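Local coordinates for 7,8-dihydro-6-hydroxymethylpterin pyrophosphokinase-dihydropteroate synthase (PDB 6JWV), which probably makes 7,8-dihydropteroate in two steps of folate synthesis, transferring diphosphate from ATP to 6-hydroxymethyl-7,8-dihydropterin and then joining the product to 4-aminobenzoate, at residues Glu94-Glu99 with Ile234-Ile239; Ile479-Ile484 with Asp496-Leu501. The protein carries 1 engineered substitution. One frame throughout, in Å; residues are numbered along the deposited sequence.

Contact 1: Glu94-Glu99 with Ile234-Ile239. With CA (calcium ion), chain H.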
loop_
_atom_site.group_PDB
_atom_site.type_symbol
_atom_site.label_atom_id
_atom_site.label_comp_id
_atom_site.label_asym_id
_atom_site.label_seq_id
_atom_site.Cartn_x
_atom_site.Cartn_y
_atom_site.Cartn_z
ATOM N N GLU A 94 54.071 -0.977 9.437
ATOM C CA GLU A 94 53.509 -1.704 10.569
ATOM C C GLU A 94 53.141 -0.773 11.724
ATOM O O GLU A 94 53.828 0.215 11.980
ATOM C CB GLU A 94 54.491 -2.778 11.056
ATOM C CG GLU A 94 54.563 -4.030 10.182
ATOM C CD GLU A 94 55.732 -4.967 10.521
ATOM O OE1 GLU A 94 56.261 -4.937 11.663
ATOM O OE2 GLU A 94 56.124 -5.760 9.628
ATOM N N SER A 95 52.034 -1.080 12.397
ATOM C CA SER A 95 51.680 -0.409 13.642
ATOM C C SER A 95 52.556 -0.989 14.736
ATOM O O SER A 95 52.884 -2.178 14.707
ATOM C CB SER A 95 50.215 -0.648 13.988
ATOM O OG SER A 95 49.957 -0.377 15.358
ATOM N N LYS A 96 52.914 -0.154 15.705
ATOM C CA LYS A 96 53.679 -0.607 16.861
ATOM C C LYS A 96 52.800 -1.379 17.832
ATOM O O LYS A 96 53.314 -2.055 18.728
ATOM C CB LYS A 96 54.398 0.562 17.551
ATOM C CG LYS A 96 55.564 1.108 16.730
ATOM C CD LYS A 96 56.532 1.951 17.539
ATOM C CE LYS A 96 57.837 2.120 16.770
ATOM N NZ LYS A 96 58.839 2.997 17.446
ATOM N N TYR A 97 51.484 -1.304 17.621
ATOM C CA TYR A 97 50.486 -1.938 18.497
ATOM C C TYR A 97 49.790 -3.085 17.798
ATOM O O TYR A 97 49.459 -2.999 16.618
ATOM C CB TYR A 97 49.453 -0.918 18.982
ATOM C CG TYR A 97 50.022 0.111 19.923
ATOM C CD1 TYR A 97 50.848 1.137 19.448
ATOM C CD2 TYR A 97 49.749 0.064 21.297
ATOM C CE1 TYR A 97 51.398 2.071 20.310
ATOM C CE2 TYR A 97 50.291 1.012 22.164
ATOM C CZ TYR A 97 51.110 2.010 21.655
ATOM O OH TYR A 97 51.651 2.964 22.477
ATOM N N GLU A 98 49.557 -4.157 18.541
ATOM C CA GLU A 98 49.077 -5.393 17.941
ATOM C C GLU A 98 47.615 -5.336 17.540
ATOM O O GLU A 98 46.823 -4.582 18.111
ATOM C CB GLU A 98 49.332 -6.573 18.874
ATOM C CG GLU A 98 48.390 -6.640 20.060
ATOM C CD GLU A 98 49.125 -6.618 21.370
ATOM O OE1 GLU A 98 50.299 -7.053 21.394
ATOM O OE2 GLU A 98 48.525 -6.161 22.369
ATOM N N GLU A 99 47.282 -6.144 16.545
ATOM C CA GLU A 99 45.906 -6.373 16.152
ATOM C C GLU A 99 45.450 -7.620 16.866
ATOM O O GLU A 99 46.176 -8.619 16.904
ATOM C CB GLU A 99 45.815 -6.562 14.638
ATOM C CG GLU A 99 44.424 -6.439 14.046
ATOM C CD GLU A 99 43.800 -5.078 14.274
ATOM O OE1 GLU A 99 43.214 -4.863 15.360
ATOM O OE2 GLU A 99 43.875 -4.220 13.368
ATOM N N ILE A 234 55.617 11.740 17.700
ATOM C CA ILE A 234 54.253 11.226 17.916
ATOM C C ILE A 234 53.949 10.063 16.964
ATOM O O ILE A 234 53.619 8.973 17.417
ATOM C CB ILE A 234 53.174 12.346 17.816
ATOM C CG1 ILE A 234 53.318 13.339 18.977
ATOM C CG2 ILE A 234 51.754 11.776 17.789
ATOM C CD1 ILE A 234 52.869 14.753 18.651
ATOM N N LEU A 235 54.082 10.291 15.661
ATOM C CA LEU A 235 53.871 9.234 14.667
ATOM C C LEU A 235 54.733 7.999 14.917
ATOM O O LEU A 235 54.275 6.874 14.750
ATOM C CB LEU A 235 54.082 9.756 13.244
ATOM C CG LEU A 235 53.078 10.792 12.712
ATOM C CD1 LEU A 235 53.481 11.252 11.315
ATOM C CD2 LEU A 235 51.642 10.271 12.713
ATOM N N SER A 236 55.967 8.220 15.354
ATOM C CA SER A 236 56.904 7.137 15.596
ATOM C C SER A 236 56.570 6.335 16.850
ATOM O O SER A 236 57.033 5.207 16.991
ATOM C CB SER A 236 58.336 7.669 15.654
ATOM O OG SER A 236 59.241 6.674 15.204
ATOM N N LYS A 237 55.773 6.914 17.750
ATOM C CA LYS A 237 55.304 6.209 18.952
ATOM C C LYS A 237 54.335 5.083 18.599
ATOM O O LYS A 237 54.362 4.019 19.227
ATOM C CB LYS A 237 54.645 7.164 19.947
ATOM C CG LYS A 237 54.096 6.464 21.182
ATOM C CD LYS A 237 53.689 7.430 22.285
ATOM C CE LYS A 237 52.814 6.732 23.313
ATOM N NZ LYS A 237 53.463 5.537 23.934
ATOM N N TYR A 238 53.501 5.322 17.585
ATOM C CA TYR A 238 52.441 4.398 17.220
ATOM C C TYR A 238 52.713 3.587 15.929
ATOM O O TYR A 238 52.166 2.501 15.756
ATOM C CB TYR A 238 51.097 5.151 17.177
ATOM C CG TYR A 238 50.766 5.900 18.462
ATOM C CD1 TYR A 238 50.409 5.208 19.622
ATOM C CD2 TYR A 238 50.816 7.301 18.519
ATOM C CE1 TYR A 238 50.124 5.878 20.808
ATOM C CE2 TYR A 238 50.531 7.990 19.702
ATOM C CZ TYR A 238 50.178 7.275 20.846
ATOM O OH TYR A 238 49.878 7.929 22.025
ATOM N N ILE A 239 53.573 4.107 15.049
ATOM C CA ILE A 239 53.849 3.504 13.720
ATOM C C ILE A 239 55.354 3.258 13.475
ATOM O O ILE A 239 56.174 4.145 13.724
ATOM C CB ILE A 239 53.263 4.388 12.582
ATOM C CG1 ILE A 239 51.765 4.658 12.817
ATOM C CG2 ILE A 239 53.496 3.756 11.208
ATOM C CD1 ILE A 239 51.201 5.874 12.110
HETATM CA CA CA H . 43.178 -2.714 15.679
HETATM O O HOH W 1 49.531 2.464 14.888
HETATM O O HOH W 2 45.845 -2.746 16.189
HETATM O O HOH W 3 42.674 -3.133 18.099
#

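Contact 2: Ile479-Ile484 with Asp496-Leu501. With XTZ (4-{[(2-amino-4-oxo-3,4,7,8-tetrahydropteridin-6-yl)methyl]amino}-N-(1,3-thiazol-2-yl)benzenesulfonamide), chain C.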
loop_
_atom_site.group_PDB
_atom_site.type_symbol
_atom_site.label_atom_id
_atom_site.label_comp_id
_atom_site.label_asym_id
_atom_site.label_seq_id
_atom_site.Cartn_x
_atom_site.Cartn_y
_atom_site.Cartn_z
ATOM N N ILE A 479 27.089 -12.568 -5.072
ATOM C CA ILE A 479 27.043 -13.976 -4.682
ATOM C C ILE A 479 26.943 -14.082 -3.166
ATOM O O ILE A 479 27.835 -13.653 -2.410
ATOM C CB ILE A 479 28.263 -14.805 -5.200
ATOM C CG1 ILE A 479 28.432 -14.705 -6.722
ATOM C CG2 ILE A 479 28.159 -16.265 -4.780
ATOM C CD1 ILE A 479 27.261 -15.232 -7.539
ATOM N N SER A 480 25.841 -14.676 -2.741
ATOM C CA SER A 480 25.618 -14.964 -1.347
ATOM C C SER A 480 25.728 -16.475 -1.103
ATOM O O SER A 480 25.138 -17.266 -1.832
ATOM C CB SER A 480 24.247 -14.417 -0.966
ATOM O OG SER A 480 23.600 -15.263 -0.050
ATOM N N ILE A 481 26.483 -16.876 -0.085
ATOM C CA ILE A 481 26.511 -18.301 0.335
ATOM C C ILE A 481 25.736 -18.596 1.635
ATOM O O ILE A 481 26.036 -18.056 2.686
ATOM C CB ILE A 481 27.949 -18.894 0.366
ATOM C CG1 ILE A 481 27.895 -20.408 0.656
ATOM C CG2 ILE A 481 28.847 -18.103 1.320
ATOM C CD1 ILE A 481 29.190 -21.151 0.472
ATOM N N ASP A 482 24.738 -19.465 1.526
ATOM C CA ASP A 482 23.915 -19.929 2.640
ATOM C C ASP A 482 24.686 -21.031 3.366
ATOM O O ASP A 482 24.684 -22.179 2.967
ATOM C CB ASP A 482 22.590 -20.448 2.087
ATOM C CG ASP A 482 21.571 -20.787 3.157
ATOM O OD1 ASP A 482 21.918 -21.139 4.306
ATOM O OD2 ASP A 482 20.371 -20.742 2.833
ATOM N N THR A 483 25.370 -20.657 4.433
ATOM C CA THR A 483 26.212 -21.581 5.186
ATOM C C THR A 483 26.345 -21.130 6.613
ATOM O O THR A 483 26.237 -19.930 6.894
ATOM C CB THR A 483 27.626 -21.771 4.581
ATOM O OG1 THR A 483 28.360 -22.669 5.419
ATOM C CG2 THR A 483 28.408 -20.469 4.457
ATOM N N ILE A 484 26.566 -22.098 7.505
ATOM C CA ILE A 484 26.933 -21.806 8.917
ATOM C C ILE A 484 28.294 -22.392 9.267
ATOM O O ILE A 484 28.712 -22.343 10.426
ATOM C CB ILE A 484 25.871 -22.279 9.939
ATOM C CG1 ILE A 484 25.744 -23.814 9.936
ATOM C CG2 ILE A 484 24.553 -21.567 9.677
ATOM C CD1 ILE A 484 24.996 -24.402 11.108
ATOM N N ASP A 496 37.909 -15.864 -3.397
ATOM C CA ASP A 496 37.075 -14.794 -3.965
ATOM C C ASP A 496 35.848 -15.311 -4.743
ATOM O O ASP A 496 35.554 -14.847 -5.845
ATOM C CB ASP A 496 37.924 -13.801 -4.780
ATOM C CG ASP A 496 39.182 -13.327 -4.017
ATOM O OD1 ASP A 496 40.104 -14.146 -3.787
ATOM O OD2 ASP A 496 39.270 -12.137 -3.641
ATOM N N LEU A 497 35.131 -16.264 -4.150
ATOM C CA LEU A 497 33.965 -16.874 -4.784
ATOM C C LEU A 497 32.639 -16.279 -4.342
ATOM O O LEU A 497 31.623 -16.502 -4.995
ATOM C CB LEU A 497 33.939 -18.382 -4.521
ATOM C CG LEU A 497 35.218 -19.181 -4.778
ATOM C CD1 LEU A 497 35.050 -20.614 -4.289
ATOM C CD2 LEU A 497 35.601 -19.120 -6.249
ATOM N N VAL A 498 32.632 -15.568 -3.211
ATOM C CA VAL A 498 31.387 -15.047 -2.631
ATOM C C VAL A 498 31.509 -13.595 -2.187
ATOM O O VAL A 498 32.620 -13.097 -1.988
ATOM C CB VAL A 498 30.863 -15.921 -1.465
ATOM C CG1 VAL A 498 30.523 -17.331 -1.943
ATOM C CG2 VAL A 498 31.833 -15.928 -0.291
ATOM N N ASP A 499 30.367 -12.924 -2.051
ATOM C CA ASP A 499 30.316 -11.573 -1.483
ATOM C C ASP A 499 29.628 -11.503 -0.106
ATOM O O ASP A 499 30.046 -10.721 0.745
ATOM C CB ASP A 499 29.638 -10.606 -2.452
ATOM C CG ASP A 499 30.187 -10.712 -3.872
ATOM O OD1 ASP A 499 31.395 -10.485 -4.059
ATOM O OD2 ASP A 499 29.406 -11.020 -4.804
ATOM N N ILE A 500 28.601 -12.325 0.117
ATOM C CA ILE A 500 27.771 -12.238 1.318
ATOM C C ILE A 500 27.714 -13.579 2.029
ATOM O O ILE A 500 27.650 -14.620 1.375
ATOM C CB ILE A 500 26.323 -11.777 0.977
ATOM C CG1 ILE A 500 26.328 -10.357 0.391
ATOM C CG2 ILE A 500 25.403 -11.841 2.198
ATOM C CD1 ILE A 500 24.991 -9.862 -0.118
ATOM N N LEU A 501 27.719 -13.539 3.364
ATOM C CA LEU A 501 27.395 -14.684 4.187
ATOM C C LEU A 501 25.928 -14.666 4.575
ATOM O O LEU A 501 25.493 -13.746 5.253
ATOM C CB LEU A 501 28.246 -14.664 5.461
ATOM C CG LEU A 501 27.967 -15.685 6.571
ATOM C CD1 LEU A 501 28.219 -17.095 6.067
ATOM C CD2 LEU A 501 28.832 -15.372 7.774
HETATM O O3 XTZ C . 14.004 -17.712 4.946
HETATM C C16 XTZ C . 15.222 -17.886 4.736
HETATM N N2 XTZ C . 16.094 -16.886 4.931
HETATM C C3 XTZ C . 15.748 -19.196 4.271
HETATM N N4 XTZ C . 14.965 -20.284 4.053
HETATM C C4 XTZ C . 15.526 -21.456 3.626
HETATM C C15 XTZ C . 17.010 -21.607 3.377
HETATM N N8 XTZ C . 17.780 -20.399 3.636
HETATM C C2 XTZ C . 17.222 -19.259 4.048
HETATM N N3 XTZ C . 17.983 -18.154 4.278
HETATM C C1 XTZ C . 17.415 -17.006 4.716
HETATM N N1 XTZ C . 18.186 -15.926 4.946
HETATM C C5 XTZ C . 14.684 -22.683 3.369
HETATM N N5 XTZ C . 14.243 -23.304 4.620
HETATM C C6 XTZ C . 12.937 -23.641 4.864
HETATM C C14 XTZ C . 12.190 -24.233 3.836
HETATM C C13 XTZ C . 10.869 -24.573 4.057
HETATM C C9 XTZ C . 10.250 -24.342 5.290
HETATM C C8 XTZ C . 10.991 -23.758 6.338
HETATM C C7 XTZ C . 12.333 -23.412 6.123
HETATM S S1 XTZ C . 8.710 -24.786 5.457
HETATM O O1 XTZ C . 7.809 -24.040 4.655
HETATM O O2 XTZ C . 8.308 -24.561 6.823
HETATM N N6 XTZ C . 8.570 -26.346 5.024
HETATM C C10 XTZ C . 8.481 -26.851 3.747
HETATM S S2 XTZ C . 7.861 -28.428 3.378
HETATM C C12 XTZ C . 8.120 -28.235 1.670
HETATM C C11 XTZ C . 8.681 -26.965 1.484
HETATM N N7 XTZ C . 8.878 -26.208 2.618
#

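Contact 1: Glu94-Glu99 with Ile234-Ile239
The carbonyl oxygen of Tyr238 is gripped twice from the side of the 94-99 loop. Lys96 N donates to Tyr238 O over 2.8 Å in a nearly straight bond (172°), approaching from above the carbonyl plane. A water gives its second bond, joining Ser95 OG to the same oxygen. Ser95 OG also accepts from Tyr97 N at 2.9 Å, an ST turn; with OG anti to its own backbone N (chi1 162°), the small hydroxyl serves the turn and the water together. Lysine suits the next position because its long chain, extended beyond CG, runs alongside the C-terminal part of helix 228-238 until Lys96 NZ meets Ser236 O at 2.9 Å, nearly along the C=O axis. Tyr97 lays CE1 3.4 Å from Tyr238 CD1, the rings inclined at 33° with their centroids 5.6 Å apart, while Lys237 NZ makes a weak bond to Tyr97 OH. Lys237 CG sits 3.9 Å above the Tyr238 ring plane, over the centre of one face; only at chi4 does the chain bend, taking NZ toward Tyr97 OH. The hydroxyl of Tyr238 bonds to Asn175. Two residues beyond Tyr97, the carboxylate of Glu99 binds the calcium ion, which Glu42 and the carbonyl oxygen of Gly46 also bind. Near its C-terminal end helix 228-238 offers carbonyls such as Ser236 O and the negative end of its dipole, which probably favours the ammonium of Lys96.

Contact 2: Ile479-Ile484 with Asp496-Leu501
Strands 478-482 and 500-503 run parallel, with Ser480 bridged to Ile500 and Ile481 to Leu501, and Ile481 N donates to Ile500 O at 2.9 Å. At the entry to this ladder Ile479 O accepts two bonds, from Asp499 N at 2.7 Å, in the carbonyl plane, and from Ile500 N at 3.0 Å. Asp499 answers with its side chain: chi1 of -48° puts CG beside its backbone N, and OD2 takes the N-H of Ile479 at 2.8 Å in an almost straight bond (170°), on the anti side of the carboxylate. A short acidic side chain suits this place, since it stands in for a strand carbonyl where the loop has not yet become strand. The two strands and helix 486-494 form a right-handed beta-alpha-beta crossover of the TIM-barrel pterin-binding domain. Beneath that helix and helix 448-464, branched side chains fill the space: Val498 CG1 lies 3.7 Å from Ile481 CG2 and 3.8 Å from Ile479 CG2, the latter pair crossing at about a right angle. Farther along, Leu501 CD1 touches Thr483 CG2 at 3.7 Å. Ser480, small enough to sit against Ile500 CB, sends its hydroxyl to Asp430. From the C-terminal end of the strand, where barrel enzymes place their active sites, Asp482 OD2 accepts from N8 of the bound pterin-sulfonamide compound XTZ at 2.7 Å, and Asn502 on the neighbouring strand also bonds this ligand.

Overall arrangement
Contact 1 and contact 2 belong to the pyrophosphokinase and synthase halves of the chain. Their centres lie 34 Å apart and their nearest atoms about 19 Å, with no touch between them, and contact 1 closes before contact 2 opens. Contact 1 ties the loop between helices 84-89 and 108-115 to helix 228-238 in the pyrophosphokinase half, whose six-stranded sheet is antiparallel. Contact 2 joins neighbouring strands, 478-482 and 500-503, of the parallel eight-stranded barrel in the synthase half. No sheet is shared by the two, so each contact is internal to its own half of the chain, consistent with the two chemical steps being carried out in separate folds.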